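Local coordinates for GST N-terminal domain-containing protein (Pseudomonas syringae pv. tomato, PDB 3IC8) that is of uncharacterised function but resembles glutathione S-transferases, pairing a thioredoxin-like N-terminal domain with a GST-type C-terminal domain, at residues I5-P10 with V55-A60. Numbering follows the deposited sequence.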
loop_
_atom_site.group_PDB
_atom_site.type_symbol
_atom_site.label_atom_id
_atom_site.label_comp_id
_atom_site.label_asym_id
_atom_site.label_seq_id
_atom_site.Cartn_x
_atom_site.Cartn_y
_atom_site.Cartn_z
ATOM N N ILE A 5 17.998 24.485 -3.771
ATOM C CA ILE A 5 17.299 25.126 -2.692
ATOM C C ILE A 5 15.889 25.478 -3.080
ATOM O O ILE A 5 15.662 26.125 -4.046
ATOM C CB ILE A 5 18.036 26.381 -2.247
ATOM C CG1 ILE A 5 19.424 26.023 -1.749
ATOM C CG2 ILE A 5 17.308 27.036 -1.180
ATOM C CD1 ILE A 5 20.263 27.188 -1.418
ATOM N N LEU A 6 14.929 25.033 -2.311
ATOM C CA LEU A 6 13.571 25.426 -2.557
ATOM C C LEU A 6 13.064 26.398 -1.498
ATOM O O LEU A 6 13.128 26.144 -0.330
ATOM C CB LEU A 6 12.675 24.208 -2.635
ATOM C CG LEU A 6 11.269 24.436 -3.142
ATOM C CD1 LEU A 6 11.319 24.683 -4.605
ATOM C CD2 LEU A 6 10.409 23.285 -2.837
ATOM N N HIS A 7 12.571 27.530 -1.949
ATOM C CA HIS A 7 11.956 28.509 -1.096
ATOM C C HIS A 7 10.458 28.335 -1.238
ATOM O O HIS A 7 9.912 28.534 -2.289
ATOM C CB HIS A 7 12.323 29.897 -1.579
ATOM C CG HIS A 7 13.771 30.221 -1.459
ATOM N ND1 HIS A 7 14.267 30.997 -0.449
ATOM C CD2 HIS A 7 14.826 29.894 -2.230
ATOM C CE1 HIS A 7 15.565 31.125 -0.590
ATOM N NE2 HIS A 7 15.929 30.463 -1.661
ATOM N N HIS A 8 9.795 27.943 -0.171
ATOM C CA HIS A 8 8.387 27.645 -0.241
ATOM C C HIS A 8 7.672 27.755 1.071
ATOM O O HIS A 8 8.269 27.909 2.086
ATOM C CB HIS A 8 8.162 26.272 -0.821
ATOM C CG HIS A 8 8.555 25.166 0.085
ATOM N ND1 HIS A 8 9.809 25.066 0.620
ATOM C CD2 HIS A 8 7.871 24.101 0.535
ATOM C CE1 HIS A 8 9.873 23.999 1.379
ATOM N NE2 HIS A 8 8.714 23.390 1.333
ATOM N N TYR A 9 6.367 27.664 1.030
ATOM C CA TYR A 9 5.631 27.628 2.246
ATOM C C TYR A 9 5.176 26.218 2.372
ATOM O O TYR A 9 4.419 25.738 1.597
ATOM C CB TYR A 9 4.466 28.592 2.168
ATOM C CG TYR A 9 3.808 28.893 3.476
ATOM C CD1 TYR A 9 4.393 29.712 4.405
ATOM C CD2 TYR A 9 2.592 28.359 3.774
ATOM C CE1 TYR A 9 3.792 29.965 5.571
ATOM C CE2 TYR A 9 1.996 28.613 4.932
ATOM C CZ TYR A 9 2.592 29.411 5.826
ATOM O OH TYR A 9 1.962 29.643 6.977
ATOM N N PRO A 10 5.663 25.566 3.395
ATOM C CA PRO A 10 5.578 24.127 3.556
ATOM C C PRO A 10 4.187 23.545 3.672
ATOM O O PRO A 10 3.975 22.455 3.243
ATOM C CB PRO A 10 6.373 23.900 4.808
ATOM C CG PRO A 10 7.335 24.937 4.779
ATOM C CD PRO A 10 6.675 26.126 4.277
ATOM N N VAL A 55 10.112 28.819 -5.375
ATOM C CA VAL A 55 11.216 29.341 -6.131
ATOM C C VAL A 55 12.440 28.478 -5.946
ATOM O O VAL A 55 12.699 27.999 -4.887
ATOM C CB VAL A 55 11.488 30.773 -5.737
ATOM C CG1 VAL A 55 12.867 31.165 -6.048
ATOM C CG2 VAL A 55 10.559 31.664 -6.435
ATOM N N LEU A 56 13.186 28.276 -7.009
ATOM C CA LEU A 56 14.349 27.416 -6.968
ATOM C C LEU A 56 15.681 28.160 -6.976
ATOM O O LEU A 56 15.964 28.926 -7.850
ATOM C CB LEU A 56 14.297 26.459 -8.131
ATOM C CG LEU A 56 14.963 25.099 -8.086
ATOM C CD1 LEU A 56 15.726 24.861 -9.312
ATOM C CD2 LEU A 56 15.814 24.914 -6.913
ATOM N N GLN A 57 16.497 27.917 -5.967
ATOM C CA GLN A 57 17.802 28.523 -5.907
ATOM C C GLN A 57 18.903 27.506 -6.024
ATOM O O GLN A 57 18.930 26.543 -5.307
ATOM C CB GLN A 57 17.979 29.296 -4.612
ATOM C CG GLN A 57 19.366 29.768 -4.374
ATOM C CD GLN A 57 19.544 30.469 -3.058
ATOM O OE1 GLN A 57 18.727 30.372 -2.187
ATOM N NE2 GLN A 57 20.617 31.185 -2.925
ATOM N N ILE A 58 19.810 27.754 -6.946
ATOM C CA ILE A 58 21.077 27.085 -6.993
ATOM C C ILE A 58 22.181 28.118 -7.048
ATOM O O ILE A 58 22.398 28.738 -8.052
ATOM C CB ILE A 58 21.124 26.211 -8.203
ATOM C CG1 ILE A 58 20.009 25.203 -8.113
ATOM C CG2 ILE A 58 22.388 25.498 -8.267
ATOM C CD1 ILE A 58 19.647 24.623 -9.359
ATOM N N GLY A 59 22.872 28.303 -5.937
ATOM C CA GLY A 59 23.874 29.333 -5.831
ATOM C C GLY A 59 23.358 30.734 -5.991
ATOM O O GLY A 59 22.533 31.186 -5.266
ATOM N N ALA A 60 23.884 31.410 -6.984
ATOM C CA ALA A 60 23.481 32.744 -7.324
ATOM C C ALA A 60 22.572 32.736 -8.531
ATOM O O ALA A 60 22.425 33.725 -9.173
ATOM C CB ALA A 60 24.670 33.613 -7.554
#
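Strands 4-8 and 55-58 are antiparallel neighbours in the sheet of the thioredoxin-like, GST-type N-terminal domain, and they meet through Ile5 opposite Gln57, Leu6 opposite Leu56 and His7 opposite Val55. The outer two are hydrogen-bonded pairs. Gln57 N gives a nearly straight bond to Ile5 O (2.8 Å), while the return bond from Ile5 N to Gln57 O is bent to 137°; His7 N and Val55 O, then Val55 N and His7 O, close the second ring. On the face carrying Ile5, His7, Val55 and Gln57, a side-chain bond reinforces the ladder diagonally: His7 NE2 donates to Gln57 OE1 at 2.8 Å. The acceptor lies almost in the imidazole plane, and ring and amide are turned 23° apart. Gln57 reaches this position with CG anti to the backbone N (chi1 171°) and an extended chain beyond. Ile5 runs alongside it, pointing the same way, and its CD1 rests 3.7 Å from Gln57 CD. The other end of the amide is gripped twice, NE2 donating to Gly59 O at 3.0 Å and also to Ala231 O of helix 228-237. Leu6 and Leu56 project to the other face, where both touch Met69 of helix 66-76; Leu6 CD1 packs 3.6 Å from Val55 O. Because His7 NE2 donates to Gln57 OE1 while Gln57 NE2 serves two carbonyl oxygens, the orientation of the buried Gln57 amide is fixed, and this polar chain ties strand 4-8 to the turn after strand 55-58 and onward to helix 228-237.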